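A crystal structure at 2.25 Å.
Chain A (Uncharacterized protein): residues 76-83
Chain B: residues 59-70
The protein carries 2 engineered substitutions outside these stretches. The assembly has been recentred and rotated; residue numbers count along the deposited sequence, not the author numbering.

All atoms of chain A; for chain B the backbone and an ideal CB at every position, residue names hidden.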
# COMPACT_ATOMS: atom_id res chain seq x y z
N GLU A 76 -0.94 -13.74 3.69
CA GLU A 76 -0.51 -14.42 4.93
C GLU A 76 1.00 -14.33 5.16
O GLU A 76 1.43 -14.19 6.26
CB GLU A 76 -0.98 -15.89 4.91
CG GLU A 76 -2.44 -15.87 5.19
CD GLU A 76 -3.05 -17.24 5.28
OE1 GLU A 76 -2.45 -18.24 4.79
OE2 GLU A 76 -4.17 -17.34 5.86
N ARG A 77 1.79 -14.42 4.13
CA ARG A 77 3.20 -14.39 4.29
C ARG A 77 3.76 -13.00 4.24
O ARG A 77 4.93 -12.86 4.18
CB ARG A 77 3.88 -15.22 3.21
CG ARG A 77 3.47 -16.71 3.27
CD ARG A 77 4.60 -17.63 2.73
NE ARG A 77 5.58 -17.78 3.83
CZ ARG A 77 6.86 -17.35 3.82
NH1 ARG A 77 7.60 -17.52 4.89
NH2 ARG A 77 7.43 -16.82 2.76
N ARG A 78 2.95 -11.96 4.29
CA ARG A 78 3.50 -10.61 4.44
C ARG A 78 4.36 -10.55 5.73
O ARG A 78 4.26 -11.40 6.61
CB ARG A 78 2.32 -9.65 4.63
CG ARG A 78 1.63 -9.84 5.98
CD ARG A 78 0.33 -9.03 6.06
NE ARG A 78 -0.40 -9.19 7.29
CZ ARG A 78 -1.18 -10.25 7.55
NH1 ARG A 78 -1.89 -10.29 8.69
NH2 ARG A 78 -1.24 -11.28 6.68
N ILE A 79 5.25 -9.55 5.80
CA ILE A 79 5.95 -9.15 6.99
C ILE A 79 5.43 -7.79 7.42
O ILE A 79 5.38 -6.88 6.61
CB ILE A 79 7.40 -9.01 6.65
CG1 ILE A 79 7.99 -10.39 6.38
CG2 ILE A 79 8.21 -8.38 7.83
CD1 ILE A 79 9.36 -10.32 5.62
N VAL A 80 4.99 -7.64 8.67
CA VAL A 80 4.56 -6.36 9.13
C VAL A 80 5.55 -5.86 10.18
O VAL A 80 5.85 -6.52 11.19
CB VAL A 80 3.21 -6.50 9.81
CG1 VAL A 80 2.58 -5.11 10.08
CG2 VAL A 80 2.27 -7.38 8.93
N ILE A 81 6.06 -4.69 9.97
CA ILE A 81 6.95 -4.08 10.94
C ILE A 81 6.19 -3.01 11.66
O ILE A 81 5.48 -2.24 11.04
CB ILE A 81 8.19 -3.54 10.19
CG1 ILE A 81 9.02 -4.77 9.79
CG2 ILE A 81 9.03 -2.57 11.01
CD1 ILE A 81 9.66 -4.56 8.54
N GLY A 82 6.33 -2.98 12.98
CA GLY A 82 5.85 -1.89 13.83
C GLY A 82 4.48 -2.14 14.45
O GLY A 82 3.90 -3.24 14.32
N ARG A 83 3.93 -1.06 15.02
CA ARG A 83 2.75 -1.09 15.91
C ARG A 83 1.52 -1.89 15.41
O ARG A 83 1.43 -2.26 14.23
CB ARG A 83 2.36 0.36 16.27
CG ARG A 83 1.76 0.61 17.74
CD ARG A 83 0.69 1.80 17.78
NE ARG A 83 0.82 2.81 16.69
CZ ARG A 83 0.90 2.55 15.36
NH1 ARG A 83 0.89 1.30 14.86
NH2 ARG A 83 1.00 3.56 14.48
N UNK B 59 10.41 4.24 13.27
CA UNK B 59 10.10 4.05 14.71
C UNK B 59 9.14 2.90 14.82
O UNK B 59 8.00 3.01 14.52
CB UNK B 59 9.51 5.31 15.35
N UNK B 60 9.63 1.79 15.30
CA UNK B 60 8.85 0.57 15.49
C UNK B 60 7.72 0.56 16.54
O UNK B 60 6.86 -0.36 16.56
CB UNK B 60 9.83 -0.55 15.85
N UNK B 61 7.65 1.59 17.39
CA UNK B 61 6.54 1.66 18.31
C UNK B 61 5.39 2.41 17.76
O UNK B 61 4.32 2.32 18.31
CB UNK B 61 6.98 2.30 19.63
N UNK B 62 5.63 3.13 16.66
CA UNK B 62 4.80 4.22 16.12
C UNK B 62 4.44 3.98 14.69
O UNK B 62 3.36 4.36 14.29
CB UNK B 62 5.52 5.57 16.24
N UNK B 63 5.40 3.49 13.90
CA UNK B 63 5.23 3.37 12.45
C UNK B 63 4.77 1.98 12.10
O UNK B 63 4.82 1.10 13.00
CB UNK B 63 6.53 3.70 11.71
N UNK B 64 4.28 1.82 10.86
CA UNK B 64 3.81 0.54 10.34
C UNK B 64 4.32 0.45 8.93
O UNK B 64 4.19 1.39 8.17
CB UNK B 64 2.29 0.41 10.40
N UNK B 65 4.89 -0.70 8.56
CA UNK B 65 5.35 -0.99 7.23
C UNK B 65 4.89 -2.39 6.88
O UNK B 65 5.05 -3.34 7.67
CB UNK B 65 6.87 -0.85 7.12
N UNK B 66 4.29 -2.55 5.71
CA UNK B 66 3.91 -3.85 5.25
C UNK B 66 4.79 -4.24 4.08
O UNK B 66 5.01 -3.45 3.17
CB UNK B 66 2.43 -3.88 4.87
N UNK B 67 5.37 -5.43 4.15
CA UNK B 67 6.16 -5.92 3.05
C UNK B 67 5.43 -7.15 2.57
O UNK B 67 5.27 -8.14 3.31
CB UNK B 67 7.61 -6.21 3.45
N UNK B 68 4.91 -7.04 1.35
CA UNK B 68 3.90 -7.95 0.84
C UNK B 68 4.37 -8.58 -0.47
O UNK B 68 4.60 -7.85 -1.42
CB UNK B 68 2.57 -7.22 0.64
N UNK B 69 4.54 -9.92 -0.51
CA UNK B 69 4.90 -10.61 -1.79
C UNK B 69 3.68 -10.74 -2.69
O UNK B 69 2.58 -10.93 -2.17
CB UNK B 69 5.49 -12.00 -1.52
N UNK B 70 3.81 -10.56 -4.00
CA UNK B 70 2.75 -10.96 -4.89
C UNK B 70 3.26 -11.52 -6.17
O UNK B 70 4.41 -11.36 -6.46
CB UNK B 70 1.82 -9.78 -5.18

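At position 59, CA-to-CB points away from chain A and nothing of chain A lies within 5.5 Å of the ideal CB, so chain A sets no preference. A turn follows, however: the amides of 62 and 63 are taken by the carbonyl O of 59, so a short acceptor at 59 could serve the amide of 61. The residue is D59(B): its OD1 accepts a hydrogen bond from the backbone N of 61 at 2.7 Å.

Position 60 points sideways, its ideal CB 4.7 Å from G82(A) CA and 5.3 Å from I81(A) CG2; small polar or apolar residues fit. T60(B) places OG1 4.1 Å from I81(A) CG2, while its carbonyl O receives a CA-H...O contact from G82(A) CA at 3.3 Å.

Positions 61, 62 and 63 all point away, so chain A constrains their side chains little, and many residues would serve. They are N61(B), T62(B) and D63(B). D63(B) OD2 accepts from D59(B) N at 3.1 Å, bracing the turn, and D63(B) O accepts from R83(A) N at 3.1 Å. T62(B) O lies 2.5 Å from R83(A) NH2, but the angle is poor and R83(A) is poorly ordered. At G82(A), phi/psi of 95/-168 demand glycine, and a CB there would sit 2.0 Å from D63(B) O.

Position 64 has extended angles (-138/134) and a sideways CB, 4.2 Å from I81(A) O; V80(A) offers a methyl nearby, favouring a branched aliphatic. I64(B) brings CG2 to 4.1 Å from V80(A) CG1.

Position 65 pairs with I81(A) through two backbone hydrogen bonds, 65 N to I81(A) O at 3.0 Å and I81(A) N to 65 O at 2.9 Å. Its ideal CB is 4.3 Å from I81(A) CB, on the same sheet face, so valine, isoleucine or threonine would suit. V65(B) has CB 4.2 Å from I81(A) CB.

Position 66 shares the other face with V80(A), its ideal CB 5.4 Å from V80(A) CG1. That gap admits a ring or a longer aliphatic. H66(B) (chi1 -86°) lays its ring face under V80(A) CG1, 4.1 Å from the centroid and 23° off the normal; R78(A) CD lies at the ring edge, 4.1 Å from CD2.

Position 67 returns to the face of I79(A) and I81(A), where an aliphatic is expected. I67(B) CD1 reaches I81(A) CD1 at 3.8 Å, and I67(B) N donates to I79(A) O at 2.9 Å.

Position 68 has a sideways CA-to-CB bond, with its ideal CB 4.7 Å from R78(A) CB, and tolerates several apolar residues; I68(B) CG1 comes to 4.2 Å from that CB.

At 69 CA-to-CB points toward chain A, yet nothing of chain A lies within 5.5 Å of the ideal CB; phi of -77° is compatible with proline but with most other residues too. P69(B) CD packs 3.9 Å from R78(A) CA. Position 70 is out of reach and unconstrained by chain A: L70(B).

Chain B 59-70: DTNTDIVHIIPL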
# COMPACT_ATOMS: atom_id res chain seq x y z
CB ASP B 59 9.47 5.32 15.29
CG ASP B 59 9.10 5.20 16.78
OD1 ASP B 59 8.81 4.08 17.33
OD2 ASP B 59 9.05 6.30 17.38
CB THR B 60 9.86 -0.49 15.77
OG1 THR B 60 10.34 -0.89 14.48
CG2 THR B 60 9.32 -1.70 16.60
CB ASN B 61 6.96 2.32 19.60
CG ASN B 61 8.14 1.62 20.20
OD1 ASN B 61 9.25 2.17 20.21
ND2 ASN B 61 7.93 0.35 20.62
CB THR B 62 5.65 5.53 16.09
OG1 THR B 62 5.86 5.96 17.42
CG2 THR B 62 5.06 6.70 15.19
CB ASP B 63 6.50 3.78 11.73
CG ASP B 63 6.83 5.21 12.01
OD1 ASP B 63 5.86 5.96 12.40
OD2 ASP B 63 8.03 5.61 11.90
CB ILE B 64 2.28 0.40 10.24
CG1 ILE B 64 1.60 0.70 11.56
CG2 ILE B 64 1.90 -1.05 9.96
CD1 ILE B 64 0.16 1.27 11.40
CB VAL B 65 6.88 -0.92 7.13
CG1 VAL B 65 7.30 -1.18 5.65
CG2 VAL B 65 7.40 0.50 7.47
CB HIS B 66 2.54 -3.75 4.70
CG HIS B 66 1.52 -3.91 5.74
ND1 HIS B 66 1.23 -2.92 6.65
CD2 HIS B 66 0.74 -4.98 6.07
CE1 HIS B 66 0.34 -3.37 7.52
NE2 HIS B 66 0.01 -4.61 7.19
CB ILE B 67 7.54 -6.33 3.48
CG1 ILE B 67 8.30 -5.12 4.10
CG2 ILE B 67 8.28 -7.06 2.28
CD1 ILE B 67 9.55 -5.55 4.90
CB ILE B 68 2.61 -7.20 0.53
CG1 ILE B 68 2.05 -6.56 1.82
CG2 ILE B 68 1.55 -8.20 -0.01
CD1 ILE B 68 1.01 -5.55 1.57
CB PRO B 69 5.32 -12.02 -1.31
CG PRO B 69 4.49 -12.23 0.00
CD PRO B 69 4.38 -10.86 0.63
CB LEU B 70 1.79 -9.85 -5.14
CG LEU B 70 2.29 -8.54 -5.66
CD1 LEU B 70 1.05 -7.73 -5.67
CD2 LEU B 70 3.27 -8.02 -4.70
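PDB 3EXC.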